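Long-range contacts in Cry23AA1 (PDB 4RHZ), which probably acts as an aerolysin-family pore-forming insecticidal toxin together with its partner Cry37Aa1, and binds a zinc ion: residues I228-E233 / P245-I250; F31-E36 / V165-S170; T43-E48 / F103-S108; T80-V85 / T125-E130; P49-L54 / A151-N156. One frame throughout, in Å; residues are numbered along the deposited sequence. Where two conformers were deposited one is given.

Interaction 1: I228-E233 / P245-I250; sequences IIQVTE and PITYLI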
# COMPACT_ATOMS: atom_id res chain seq x y z
N ILE A 228 -13.26 10.67 -2.72
CA ILE A 228 -13.78 11.16 -3.97
C ILE A 228 -15.34 11.03 -3.88
O ILE A 228 -15.87 10.08 -3.25
CB ILE A 228 -13.25 10.31 -5.12
CG1 ILE A 228 -11.78 10.58 -5.35
CG2 ILE A 228 -13.98 10.63 -6.45
CD1 ILE A 228 -11.10 9.54 -6.25
N ILE A 229 -16.07 12.00 -4.45
CA ILE A 229 -17.54 11.90 -4.59
C ILE A 229 -17.81 11.63 -6.03
O ILE A 229 -17.45 12.43 -6.91
CB ILE A 229 -18.23 13.15 -4.12
CG1 ILE A 229 -18.07 13.24 -2.59
CG2 ILE A 229 -19.71 13.08 -4.50
CD1 ILE A 229 -18.43 14.57 -2.01
N GLN A 230 -18.40 10.49 -6.33
CA GLN A 230 -18.52 10.11 -7.70
C GLN A 230 -20.01 10.25 -8.07
O GLN A 230 -20.88 9.60 -7.47
CB GLN A 230 -18.06 8.63 -7.84
CG GLN A 230 -18.43 7.95 -9.13
CD GLN A 230 -18.29 6.43 -9.05
OE1 GLN A 230 -17.16 5.92 -8.98
NE2 GLN A 230 -19.42 5.70 -9.15
N VAL A 231 -20.29 11.09 -9.06
CA VAL A 231 -21.71 11.46 -9.33
C VAL A 231 -22.16 10.98 -10.67
O VAL A 231 -21.57 11.36 -11.72
CB VAL A 231 -21.95 12.97 -9.22
CG1 VAL A 231 -23.47 13.32 -9.49
CG2 VAL A 231 -21.57 13.48 -7.78
N THR A 232 -23.20 10.16 -10.65
CA THR A 232 -23.88 9.73 -11.88
C THR A 232 -25.28 10.34 -12.07
O THR A 232 -26.15 10.18 -11.20
CB THR A 232 -23.98 8.15 -11.94
OG1 THR A 232 -22.64 7.60 -11.87
CG2 THR A 232 -24.55 7.73 -13.21
N GLU A 233 -25.52 11.00 -13.21
CA GLU A 233 -26.91 11.50 -13.50
C GLU A 233 -27.51 10.58 -14.51
O GLU A 233 -26.88 10.30 -15.48
CB GLU A 233 -26.93 12.88 -14.16
CG GLU A 233 -26.10 13.91 -13.55
CD GLU A 233 -26.21 15.32 -14.24
OE1 GLU A 233 -26.93 15.51 -15.28
OE2 GLU A 233 -25.55 16.24 -13.71
N PRO A 245 -27.22 10.80 -19.68
CA PRO A 245 -26.52 10.11 -18.59
C PRO A 245 -25.05 10.48 -18.59
O PRO A 245 -24.46 10.66 -19.65
CB PRO A 245 -26.70 8.63 -18.91
CG PRO A 245 -27.89 8.60 -19.91
CD PRO A 245 -27.69 9.84 -20.70
N ILE A 246 -24.52 10.74 -17.40
CA ILE A 246 -23.14 11.14 -17.28
C ILE A 246 -22.61 10.77 -15.88
O ILE A 246 -23.35 10.92 -14.87
CB ILE A 246 -22.96 12.66 -17.58
CG1 ILE A 246 -21.46 13.02 -17.63
CG2 ILE A 246 -23.76 13.56 -16.59
CD1 ILE A 246 -21.17 14.50 -17.94
N THR A 247 -21.35 10.30 -15.82
CA THR A 247 -20.66 10.17 -14.55
C THR A 247 -19.49 11.15 -14.44
O THR A 247 -18.65 11.17 -15.32
CB THR A 247 -20.15 8.76 -14.33
OG1 THR A 247 -21.27 7.83 -14.25
CG2 THR A 247 -19.27 8.67 -13.02
N TYR A 248 -19.44 11.97 -13.39
CA TYR A 248 -18.26 12.85 -13.19
C TYR A 248 -17.78 12.73 -11.72
O TYR A 248 -18.52 12.25 -10.86
CB TYR A 248 -18.55 14.34 -13.54
CG TYR A 248 -19.74 14.92 -12.78
CD1 TYR A 248 -19.55 15.71 -11.65
CD2 TYR A 248 -21.05 14.69 -13.21
CE1 TYR A 248 -20.64 16.22 -10.94
CE2 TYR A 248 -22.17 15.22 -12.51
CZ TYR A 248 -21.96 15.99 -11.39
OH TYR A 248 -23.05 16.47 -10.67
N LEU A 249 -16.54 13.13 -11.43
CA LEU A 249 -15.97 12.90 -10.09
C LEU A 249 -15.53 14.19 -9.48
O LEU A 249 -14.90 15.00 -10.14
CB LEU A 249 -14.76 12.00 -10.19
CG LEU A 249 -14.97 10.65 -10.87
CD1 LEU A 249 -13.61 10.04 -11.20
CD2 LEU A 249 -15.78 9.75 -10.07
N ILE A 250 -15.90 14.39 -8.23
CA ILE A 250 -15.55 15.59 -7.51
C ILE A 250 -14.54 15.19 -6.38
O ILE A 250 -14.84 14.33 -5.54
CB ILE A 250 -16.82 16.17 -6.86
CG1 ILE A 250 -17.85 16.60 -7.91
CG2 ILE A 250 -16.47 17.36 -5.89
CD1 ILE A 250 -19.24 16.69 -7.29
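Two hydrogen bonds grip Thr-247 OG1: one with Thr-232 OG1, 2.8 Å away across the strands, the other with the hydroxyl of Tyr-30 of the Cry37AA1 chain. The threonines form a non-hydrogen-bonded pair in an antiparallel beta hairpin, strand 211-235 returning as 246-254 in the elongated body of this aerolysin-type fold. In both residues OG1 is anti to the carbonyl carbon and CG2 anti to the backbone N, and the hydroxyls meet where the side chains cross obliquely.

Three hydrogen-bonded pairs, Ile-229/Ile-250, Val-231/Tyr-248 and Glu-233/Ile-246, each contribute two backbone bonds. The straightest runs from Ile-250 N to Ile-229 O (2.8 Å, 179°). Val-231 O takes the N-H of Tyr-248 and also faces Thr-247 CA at 3.2 Å.

On the threonine face, Gln-230 extends alongside Leu-249, with its CG 3.3 Å from Leu-249 CD2. Its amide continues to the Cry37AA1 chain, where OE1 accepts from Cys-99 N and NE2 donates to Lys-97 O, so this face of the hairpin is part of the interface.

On the other face, Tyr-248 CG occupies the crowded position between the backbone N and the carbonyl carbon (chi1 56°), which lays the ring back over Val-231. Val-231 CB sits under one ring face in a CH-pi contact, 3.9 Å from the Tyr-248 ring centroid. Glu-233 OE2 lies at the ring edge, its carboxylate turned 80° to the ring, while Val-231 CG1 touches Tyr-248 OH at 3.4 Å.

Interaction 2: F31-E36 / V165-S170; sequences FKVFNE and VECDMS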
# COMPACT_ATOMS: atom_id res chain seq x y z
N PHE A 31 35.85 6.00 21.03
CA PHE A 31 34.85 5.23 20.33
C PHE A 31 33.74 6.09 19.76
O PHE A 31 33.12 6.87 20.49
CB PHE A 31 34.25 4.15 21.17
CG PHE A 31 33.52 3.19 20.36
CD1 PHE A 31 34.19 2.13 19.78
CD2 PHE A 31 32.15 3.37 20.10
CE1 PHE A 31 33.51 1.21 19.01
CE2 PHE A 31 31.47 2.47 19.30
CZ PHE A 31 32.16 1.36 18.75
N LYS A 32 33.51 5.98 18.46
CA LYS A 32 32.38 6.72 17.92
C LYS A 32 31.45 5.99 16.92
O LYS A 32 31.86 5.13 16.13
CB LYS A 32 32.76 8.17 17.49
CG LYS A 32 33.93 8.29 16.52
CD LYS A 32 34.19 9.77 16.04
CE LYS A 32 34.91 9.81 14.66
NZ LYS A 32 34.27 10.79 13.68
N VAL A 33 30.17 6.34 17.03
CA VAL A 33 29.18 5.94 16.04
C VAL A 33 28.75 7.18 15.22
O VAL A 33 28.48 8.22 15.76
CB VAL A 33 27.97 5.33 16.71
CG1 VAL A 33 26.90 4.86 15.63
CG2 VAL A 33 28.39 4.18 17.64
N PHE A 34 28.68 7.06 13.92
CA PHE A 34 28.28 8.21 13.11
C PHE A 34 27.78 7.75 11.72
O PHE A 34 27.77 6.51 11.41
CB PHE A 34 29.48 9.20 12.96
CG PHE A 34 30.72 8.56 12.35
CD1 PHE A 34 31.03 8.75 11.01
CD2 PHE A 34 31.56 7.72 13.13
CE1 PHE A 34 32.21 8.16 10.45
CE2 PHE A 34 32.71 7.12 12.58
CZ PHE A 34 33.03 7.32 11.24
N ASN A 35 27.39 8.75 10.90
CA ASN A 35 26.72 8.53 9.60
C ASN A 35 25.59 7.53 9.77
O ASN A 35 25.51 6.55 9.01
CB ASN A 35 27.69 7.95 8.56
CG ASN A 35 28.82 8.90 8.20
OD1 ASN A 35 28.71 10.10 8.44
ND2 ASN A 35 29.93 8.36 7.68
N GLU A 36 24.78 7.69 10.80
CA GLU A 36 23.55 6.89 10.93
C GLU A 36 22.63 7.21 9.75
O GLU A 36 22.50 8.37 9.32
CB GLU A 36 22.81 7.22 12.22
CG GLU A 36 23.53 6.81 13.48
CD GLU A 36 24.22 7.96 14.16
OE1 GLU A 36 24.88 8.78 13.49
OE2 GLU A 36 24.05 8.05 15.40
N VAL A 165 19.33 -0.28 7.65
CA VAL A 165 19.63 0.34 8.95
C VAL A 165 21.18 0.29 9.14
O VAL A 165 21.75 -0.76 9.40
CB VAL A 165 18.90 -0.45 10.08
CG1 VAL A 165 19.21 0.11 11.45
CG2 VAL A 165 17.38 -0.49 9.85
N GLU A 166 21.85 1.41 8.95
CA GLU A 166 23.27 1.47 8.72
C GLU A 166 23.93 2.51 9.58
O GLU A 166 23.33 3.56 9.88
CB GLU A 166 23.55 1.83 7.26
CG GLU A 166 23.26 0.66 6.35
CD GLU A 166 23.63 0.99 4.93
OE1 GLU A 166 24.65 0.49 4.46
OE2 GLU A 166 22.94 1.80 4.28
N CYS A 167 25.18 2.23 9.95
CA CYS A 167 26.07 3.29 10.51
C CYS A 167 27.56 2.90 10.39
O CYS A 167 27.88 1.77 10.03
CB CYS A 167 25.75 3.63 11.95
SG CYS A 167 25.89 2.18 13.00
N ASP A 168 28.43 3.87 10.68
CA ASP A 168 29.89 3.67 10.78
C ASP A 168 30.32 3.75 12.23
O ASP A 168 29.70 4.40 13.06
CB ASP A 168 30.64 4.78 10.04
CG ASP A 168 30.48 4.68 8.52
OD1 ASP A 168 30.30 3.54 8.01
OD2 ASP A 168 30.58 5.74 7.85
N MET A 169 31.44 3.11 12.51
CA MET A 169 31.97 3.05 13.85
C MET A 169 33.49 3.13 13.70
O MET A 169 34.07 2.52 12.79
CB MET A 169 31.57 1.74 14.49
CG MET A 169 30.18 1.76 15.04
SD MET A 169 29.73 0.20 15.86
CE MET A 169 27.93 0.23 15.67
N SER A 170 34.11 3.91 14.58
CA SER A 170 35.57 3.95 14.66
C SER A 170 35.93 3.97 16.14
O SER A 170 35.07 4.33 16.99
CB SER A 170 36.14 5.19 13.99
OG SER A 170 35.63 6.30 14.70
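Asn-35 ND2 donates to Asp-168 OD2 at 2.7 Å (152°), reaching the anti lone pair of that oxygen. The acceptor lies in the amide plane of Asn-35, although the amide and carboxylate planes are turned 71° apart. His-212 ND1 holds Asp-168 OD1, so both carboxylate oxygens are engaged; a charged imidazole there would favour the ionised aspartate.

Four backbone bonds join the antiparallel strands, two in the pair Lys-32/Ser-170 and two in Phe-34/Asp-168. The tightest, Lys-32 N to Ser-170 O, is 2.7 Å and almost straight. Beyond Phe-34 the ladder is interrupted: Asn-35, with a positive phi, and Glu-36 together face the single Cys-167, and pairing resumes between Ser-37 and Glu-166.

Phe-34 CG takes the crowded position between its backbone N and carbonyl carbon (chi1 57°), which swings the ring across to Asp-168. Asp-168 CB lies over one ring face in a CH-pi contact, 3.8 Å from the centroid of the Phe-34 ring; Lys-32 NZ stands 4.1 Å above the opposite face of that ring.

The other side of the sheet is apolar. Val-33 CG2 runs alongside Met-169 CG at 4.0 Å, and Val-33 CG1 meets Cys-167 SG. Met-169 SD approaches the edge of the Phe-31 ring, 4.0 Å from Phe-31 CZ, a Met-aromatic contact that Val-191 of helix 191-197 also covers. Strand 211-235 flanks 165-170 on its other edge, so 32-40 is laid antiparallel along the long strand 146-179 of an aerolysin-type sheet, with a beta bulge where Asn-35 and Glu-36 face Cys-167.

Interaction 3: T43-E48 / F103-S108; sequences TEIPTE and FGFVNS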
# COMPACT_ATOMS: atom_id res chain seq x y z
N THR A 43 11.20 3.31 -3.28
CA THR A 43 10.38 4.42 -2.88
C THR A 43 9.00 4.48 -3.60
O THR A 43 8.12 5.27 -3.23
CB THR A 43 11.21 5.69 -3.00
OG1 THR A 43 10.57 6.73 -2.27
CG2 THR A 43 11.41 6.09 -4.44
N GLU A 44 8.83 3.63 -4.62
CA GLU A 44 7.59 3.51 -5.37
C GLU A 44 6.88 2.28 -4.90
O GLU A 44 7.34 1.16 -5.17
CB GLU A 44 7.85 3.36 -6.88
CG GLU A 44 8.25 4.65 -7.62
CD GLU A 44 7.12 5.15 -8.54
OE1 GLU A 44 6.85 4.47 -9.58
OE2 GLU A 44 6.52 6.23 -8.22
N ILE A 45 5.76 2.46 -4.23
CA ILE A 45 5.02 1.29 -3.79
C ILE A 45 4.60 0.60 -5.06
O ILE A 45 3.97 1.22 -5.91
CB ILE A 45 3.76 1.64 -2.97
CG1 ILE A 45 4.08 2.63 -1.81
CG2 ILE A 45 3.05 0.39 -2.50
CD1 ILE A 45 5.36 2.27 -1.09
N PRO A 46 4.92 -0.69 -5.21
CA PRO A 46 4.50 -1.32 -6.47
C PRO A 46 3.08 -1.87 -6.46
O PRO A 46 2.76 -2.69 -7.27
CB PRO A 46 5.53 -2.50 -6.61
CG PRO A 46 5.69 -2.96 -5.14
CD PRO A 46 5.55 -1.67 -4.29
N THR A 47 2.24 -1.51 -5.51
CA THR A 47 0.88 -2.02 -5.49
C THR A 47 -0.01 -0.78 -5.68
O THR A 47 0.19 0.26 -5.01
CB THR A 47 0.60 -2.73 -4.15
OG1 THR A 47 1.33 -3.98 -4.14
CG2 THR A 47 -0.88 -3.09 -4.01
N GLU A 48 -0.96 -0.84 -6.61
CA GLU A 48 -1.75 0.37 -6.88
C GLU A 48 -2.72 0.72 -5.74
O GLU A 48 -3.24 -0.17 -5.05
CB GLU A 48 -2.54 0.22 -8.19
CG GLU A 48 -1.71 0.27 -9.50
CD GLU A 48 -2.63 0.32 -10.75
OE1 GLU A 48 -3.89 0.34 -10.59
OE2 GLU A 48 -2.10 0.33 -11.89
N PHE A 103 6.72 8.21 0.03
CA PHE A 103 6.46 7.14 -0.90
C PHE A 103 5.50 7.59 -2.02
O PHE A 103 4.54 8.34 -1.79
CB PHE A 103 5.90 5.92 -0.19
CG PHE A 103 6.84 5.28 0.81
CD1 PHE A 103 6.40 5.02 2.11
CD2 PHE A 103 8.11 4.89 0.45
CE1 PHE A 103 7.24 4.39 3.07
CE2 PHE A 103 8.98 4.28 1.40
CZ PHE A 103 8.54 4.02 2.71
N GLY A 104 5.79 7.15 -3.24
CA GLY A 104 4.85 7.29 -4.36
C GLY A 104 4.22 5.94 -4.68
O GLY A 104 4.59 4.91 -4.10
N PHE A 105 3.28 5.94 -5.60
CA PHE A 105 2.67 4.69 -6.08
C PHE A 105 2.87 4.51 -7.59
O PHE A 105 2.67 5.46 -8.32
CB PHE A 105 1.19 4.67 -5.74
CG PHE A 105 0.93 4.60 -4.28
CD1 PHE A 105 0.95 5.73 -3.50
CD2 PHE A 105 0.66 3.38 -3.69
CE1 PHE A 105 0.72 5.64 -2.15
CE2 PHE A 105 0.39 3.30 -2.36
CZ PHE A 105 0.43 4.43 -1.58
N VAL A 106 3.27 3.32 -8.03
CA VAL A 106 3.59 3.13 -9.45
C VAL A 106 2.33 3.34 -10.29
O VAL A 106 1.21 2.94 -9.91
CB VAL A 106 4.26 1.75 -9.85
CG1 VAL A 106 5.80 1.64 -9.41
CG2 VAL A 106 3.41 0.55 -9.41
N ASN A 107 2.56 3.98 -11.42
CA ASN A 107 1.53 4.34 -12.40
C ASN A 107 0.69 5.55 -11.96
O ASN A 107 -0.24 5.92 -12.69
CB ASN A 107 0.66 3.12 -12.84
CG ASN A 107 1.50 1.85 -13.23
OD1 ASN A 107 2.54 1.94 -13.91
ND2 ASN A 107 1.02 0.65 -12.79
N SER A 108 1.00 6.19 -10.82
CA SER A 108 0.25 7.41 -10.42
C SER A 108 0.99 8.53 -9.69
O SER A 108 2.21 8.64 -9.76
CB SER A 108 -1.06 7.11 -9.70
OG SER A 108 -0.85 6.30 -8.57
O HOH W 1 4.89 5.68 -11.80
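Ile-45 chi1 (-51°), with CG1 anti to the carbonyl carbon, sets CG1 over a face of the Phe-105 ring, and chi2 (-43°) carries CD1 to Phe-103 CB, 3.8 Å away. The CG1 contact is CH-pi, 4.0 Å from Ile-45 CG1 to the Phe-105 ring centroid; Thr-47 O lies in plane at the ring's edge. Glu-44 bends at chi2 (-109°), bringing its carboxylate back across Gly-104 until OE1 is only 3.0 Å from Val-106 CG1, a tight approach.

Strand 44-45, an outermost strand of the small mixed sheet, pairs parallel with 96-105: Gly-104 N to Thr-43 O, Ile-45 N to Gly-104 O (2.7 Å) and Val-106 N to Ile-45 O. Strand 96-105 then enters a type II beta turn, Phe-105 to Ser-108, closed by Ser-108 N to Phe-105 O. A water donates to Glu-44 OE1 and accepts from Asn-107 N (2.9 Å from the water). Asn-107 ND2 donates to the anti lone pair of Glu-48 OE2 over a long 3.3 Å.

Glu-48 OE1 bonds Thr-105 OG1 of the Cry37AA1 chain, so one carboxylate couples the turn to the partner protein, and its hydrogen bonds would suit an ionised glutamate.

Interaction 4: T80-V85 / T125-E130; sequences TETSAV and TTTTTE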
# COMPACT_ATOMS: atom_id res chain seq x y z
N THR A 80 -3.39 1.83 10.51
CA THR A 80 -2.17 1.33 11.18
C THR A 80 -0.80 1.71 10.52
O THR A 80 -0.67 1.72 9.30
CB THR A 80 -2.31 -0.22 11.32
OG1 THR A 80 -3.45 -0.52 12.11
CG2 THR A 80 -1.15 -0.85 12.05
N GLU A 81 0.21 2.02 11.35
CA GLU A 81 1.64 2.09 10.94
C GLU A 81 2.51 1.30 11.91
O GLU A 81 2.31 1.30 13.16
CB GLU A 81 2.15 3.51 10.89
CG GLU A 81 1.27 4.39 10.08
CD GLU A 81 1.65 5.86 10.08
OE1 GLU A 81 2.45 6.35 10.92
OE2 GLU A 81 1.10 6.56 9.20
N THR A 82 3.50 0.63 11.33
CA THR A 82 4.34 -0.28 12.02
C THR A 82 5.76 -0.14 11.46
O THR A 82 5.98 -0.02 10.22
CB THR A 82 3.82 -1.64 11.87
OG1 THR A 82 2.57 -1.67 12.50
CG2 THR A 82 4.72 -2.74 12.56
N SER A 83 6.71 -0.06 12.41
CA SER A 83 8.11 -0.17 12.10
C SER A 83 8.90 -1.00 13.16
O SER A 83 8.38 -1.28 14.26
CB SER A 83 8.70 1.19 11.88
OG SER A 83 8.77 1.88 13.10
N ALA A 84 10.06 -1.52 12.73
CA ALA A 84 11.01 -2.26 13.61
C ALA A 84 12.39 -2.36 12.91
O ALA A 84 12.49 -2.15 11.69
CB ALA A 84 10.50 -3.64 13.93
N VAL A 85 13.44 -2.59 13.70
CA VAL A 85 14.74 -2.97 13.21
C VAL A 85 14.67 -4.49 13.32
O VAL A 85 14.18 -5.02 14.30
CB VAL A 85 15.82 -2.43 14.17
CG1 VAL A 85 17.25 -3.11 13.93
CG2 VAL A 85 15.89 -0.89 14.12
N THR A 125 8.96 -4.35 18.10
CA THR A 125 8.23 -3.69 17.04
C THR A 125 7.24 -2.67 17.62
O THR A 125 6.64 -2.92 18.70
CB THR A 125 7.56 -4.72 16.06
OG1 THR A 125 6.47 -5.31 16.70
CG2 THR A 125 8.46 -5.89 15.82
N THR A 126 7.09 -1.51 16.93
CA THR A 126 6.12 -0.48 17.33
C THR A 126 5.04 -0.22 16.26
O THR A 126 5.35 0.01 15.08
CB THR A 126 6.73 0.89 17.76
OG1 THR A 126 7.47 1.40 16.67
CG2 THR A 126 7.67 0.78 18.98
N THR A 127 3.79 -0.26 16.71
CA THR A 127 2.61 -0.02 15.87
C THR A 127 1.73 1.05 16.51
O THR A 127 1.48 0.99 17.73
CB THR A 127 1.77 -1.27 15.78
OG1 THR A 127 2.55 -2.34 15.22
CG2 THR A 127 0.50 -1.05 14.91
N THR A 128 1.30 2.03 15.70
CA THR A 128 0.18 2.96 16.03
C THR A 128 -1.06 2.68 15.18
O THR A 128 -0.98 2.59 13.95
CB THR A 128 0.54 4.44 15.80
OG1 THR A 128 1.76 4.73 16.44
CG2 THR A 128 -0.48 5.35 16.48
N THR A 129 -2.18 2.50 15.85
CA THR A 129 -3.49 2.38 15.22
C THR A 129 -4.30 3.58 15.69
O THR A 129 -4.50 3.78 16.89
CB THR A 129 -4.22 1.13 15.70
OG1 THR A 129 -3.40 -0.01 15.50
CG2 THR A 129 -5.49 0.85 14.89
N GLU A 130 -4.76 4.37 14.73
CA GLU A 130 -5.57 5.57 14.99
C GLU A 130 -6.76 5.69 14.05
O GLU A 130 -6.79 5.08 12.98
CB GLU A 130 -4.74 6.82 14.88
CG GLU A 130 -3.94 6.90 13.62
CD GLU A 130 -2.81 7.94 13.67
OE1 GLU A 130 -2.29 8.22 12.58
OE2 GLU A 130 -2.43 8.47 14.77
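Backbone bonds carry the antiparallel ladder: Glu-81 and Thr-128 exchange two, and Ser-83 and Thr-126 two more. Thr-128 N to Glu-81 O is the shortest at 2.8 Å, and the same carbonyl faces Thr-127 CA at 3.0 Å.

Hydroxyl contacts line one face. Thr-82 OG1 and Thr-127 OG1 are hydrogen-bonded at 2.8 Å, both with OG1 anti to the carbonyl carbon (chi1 -64° and -59°), so the hydroxyls converge as the side chains cross obliquely. Thr-80 and Thr-129 lie side by side with the same torsions, but their OG1 atoms are 3.4 Å apart, a weak bond.

Methyl packing fills in between: Thr-80 CG2 meets Thr-127 CG2 at 3.3 Å, and Ala-84 CB touches Thr-125 CG2 at 3.6 Å. Strand 211-235 runs along the other edge of 80-85, with Phe-218 against Thr-82 and Ala-84.

Charges gather at one end on the face of Glu-81. Glu-130 binds zinc with His-79 and His-132, and Glu-81 OE2 stands 5.1 Å from Glu-130 OE1. These like charges would repel, and the zinc, about 5 Å from the Glu-81 side chain, probably offsets them; the threonine pairs on the opposite face join 80-85 to the strand carrying Glu-130.

Interaction 5: P49-L54 / A151-N156; sequences PVNNQL and AYIIQN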
# COMPACT_ATOMS: atom_id res chain seq x y z
N PRO A 49 -2.95 2.00 -5.51
CA PRO A 49 -4.11 2.31 -4.64
C PRO A 49 -5.47 1.74 -5.12
O PRO A 49 -5.64 1.48 -6.31
CB PRO A 49 -4.18 3.87 -4.69
CG PRO A 49 -2.90 4.33 -5.29
CD PRO A 49 -2.29 3.19 -6.05
N VAL A 50 -6.38 1.50 -4.18
CA VAL A 50 -7.64 0.93 -4.46
C VAL A 50 -8.86 1.85 -4.01
O VAL A 50 -8.97 2.21 -2.83
CB VAL A 50 -7.79 -0.50 -3.80
CG1 VAL A 50 -9.21 -1.06 -4.05
CG2 VAL A 50 -6.73 -1.49 -4.39
N ASN A 51 -9.77 2.11 -4.96
CA ASN A 51 -10.98 2.87 -4.74
C ASN A 51 -12.00 1.91 -4.24
O ASN A 51 -12.28 0.94 -4.90
CB ASN A 51 -11.49 3.53 -6.06
CG ASN A 51 -10.70 4.82 -6.42
OD1 ASN A 51 -9.85 5.32 -5.62
ND2 ASN A 51 -11.01 5.40 -7.61
N ASN A 52 -12.55 2.20 -3.09
CA ASN A 52 -13.59 1.43 -2.49
C ASN A 52 -14.85 2.33 -2.39
O ASN A 52 -14.81 3.45 -1.87
CB ASN A 52 -13.18 1.01 -1.04
CG ASN A 52 -12.00 0.00 -1.07
OD1 ASN A 52 -12.20 -1.21 -1.28
ND2 ASN A 52 -10.79 0.55 -1.11
N GLN A 53 -15.97 1.78 -2.80
CA GLN A 53 -17.19 2.49 -2.63
C GLN A 53 -17.82 2.19 -1.29
O GLN A 53 -18.05 1.02 -0.95
CB GLN A 53 -18.12 2.10 -3.76
CG GLN A 53 -19.19 3.11 -3.87
CD GLN A 53 -20.45 2.50 -4.20
OE1 GLN A 53 -21.13 1.92 -3.33
NE2 GLN A 53 -20.84 2.62 -5.51
N LEU A 54 -18.12 3.24 -0.53
CA LEU A 54 -18.68 3.08 0.83
C LEU A 54 -20.18 3.13 0.97
O LEU A 54 -20.72 2.15 1.52
CB LEU A 54 -18.06 4.04 1.85
CG LEU A 54 -16.52 3.97 1.74
CD1 LEU A 54 -15.97 5.10 2.54
CD2 LEU A 54 -15.96 2.59 2.22
N ALA A 151 -21.91 8.60 -5.10
CA ALA A 151 -21.24 7.49 -4.35
C ALA A 151 -19.97 8.05 -3.66
O ALA A 151 -19.19 8.76 -4.26
CB ALA A 151 -20.89 6.32 -5.31
N TYR A 152 -19.79 7.72 -2.40
CA TYR A 152 -18.59 8.15 -1.66
C TYR A 152 -17.50 7.08 -1.80
O TYR A 152 -17.72 5.90 -1.47
CB TYR A 152 -18.99 8.34 -0.18
CG TYR A 152 -18.01 9.10 0.66
CD1 TYR A 152 -17.36 10.23 0.15
CD2 TYR A 152 -17.81 8.75 2.00
CE1 TYR A 152 -16.51 10.96 0.95
CE2 TYR A 152 -16.92 9.47 2.79
CZ TYR A 152 -16.31 10.54 2.27
OH TYR A 152 -15.50 11.28 3.06
N ILE A 153 -16.36 7.49 -2.34
CA ILE A 153 -15.26 6.58 -2.67
C ILE A 153 -14.08 6.91 -1.73
O ILE A 153 -13.69 8.10 -1.63
CB ILE A 153 -14.67 6.82 -4.11
CG1 ILE A 153 -15.58 6.40 -5.30
CG2 ILE A 153 -13.42 6.03 -4.30
CD1 ILE A 153 -16.78 5.64 -4.95
N ILE A 154 -13.50 5.90 -1.06
CA ILE A 154 -12.25 6.10 -0.30
C ILE A 154 -11.10 5.35 -1.02
O ILE A 154 -11.23 4.15 -1.33
CB ILE A 154 -12.44 5.75 1.19
CG1 ILE A 154 -11.40 6.44 2.09
CG2 ILE A 154 -12.45 4.26 1.42
CD1 ILE A 154 -10.00 6.17 1.74
N GLN A 155 -10.05 6.07 -1.34
CA GLN A 155 -8.94 5.51 -2.02
C GLN A 155 -7.87 5.05 -0.98
O GLN A 155 -7.23 5.87 -0.35
CB GLN A 155 -8.37 6.52 -3.01
CG GLN A 155 -7.28 5.98 -3.81
CD GLN A 155 -6.86 6.89 -4.91
OE1 GLN A 155 -5.77 7.47 -4.88
NE2 GLN A 155 -7.75 7.05 -5.91
N ASN A 156 -7.72 3.74 -0.86
CA ASN A 156 -6.79 3.07 0.05
C ASN A 156 -5.46 2.76 -0.53
O ASN A 156 -5.38 2.32 -1.69
CB ASN A 156 -7.39 1.77 0.54
CG ASN A 156 -7.84 1.90 1.94
OD1 ASN A 156 -8.95 2.44 2.23
ND2 ASN A 156 -6.93 1.49 2.89
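Asn-51 and Gln-155 lie side by side on one face, their amides nearly coplanar (22° apart). Gln-155 is fully extended, CG anti to the backbone N (chi1 -177°), and its NE2 donates to an in-plane lone pair of Asn-51 OD1 at 2.7 Å. Asn-51 keeps CG beside its own N, and the rotation of its amide about CB-CG turns OD1 to the glutamine and ND2 to Cys-99 O of the Cry37AA1 chain.

Ile-153 straddles two neighbours. Its CG2, anti to the backbone N, touches Asn-51 CB at 3.6 Å, while CD1 reaches Gln-53 CG at 3.7 Å through a nearly eclipsed chi2 of -9°, a strained conformation. Gln-53 bends at chi2, passes Ala-151 CB and ends in a weak bond from NE2 to Lys-97 O of the Cry37AA1 chain.

On the opposite face Ile-154, in the conformer described of two, has CG2 in the crowded position between its N and carbonyl carbon, where it packs on Leu-54 CD1 at 3.8 Å. Leu-54 CD1 also lies 4.1 Å from Tyr-152 CD2, oblique to the ring. The Tyr-152 ring stacks on Phe-73, and its OH is hydrogen-bonded to Asp-136. Asn-52 and Asn-156 cross obliquely with their amide planes almost perpendicular.

Five backbone bonds hold the antiparallel strands; the straightest, from Leu-54 N to Tyr-152 O, is 2.8 Å. Val-50, Asn-51 and Asn-52 also form a parallel ladder with a Cry37AA1 strand, so this part of the aerolysin-type sheet runs on across the interface of the binary toxin.

Interactions 1, 2, 4 and 5 all reach one long sheet, with interaction 3 on a smaller one beside it. Interactions 1 and 5 touch: strands 211-235 and 146-179 are neighbours, joined by probable hydrogen bonds from Ala-151 N to Gln-230 O and from Ile-153 N to Ile-228 O, both 2.8 Å. Interaction 3 meets interaction 5 where Phe-105 CD2 packs on Pro-49 CD (3.8 Å), and the Cry37AA1 chain contacts 1, 3 and 5. Interaction 2 shares strand 146-179 with interaction 5, yet their centres are 44 Å apart, on opposite sides of the chain's centre. Interaction 4 supplies a zinc ligand; Asn-156 of interaction 5 has its side chain about 11 Å from the metal.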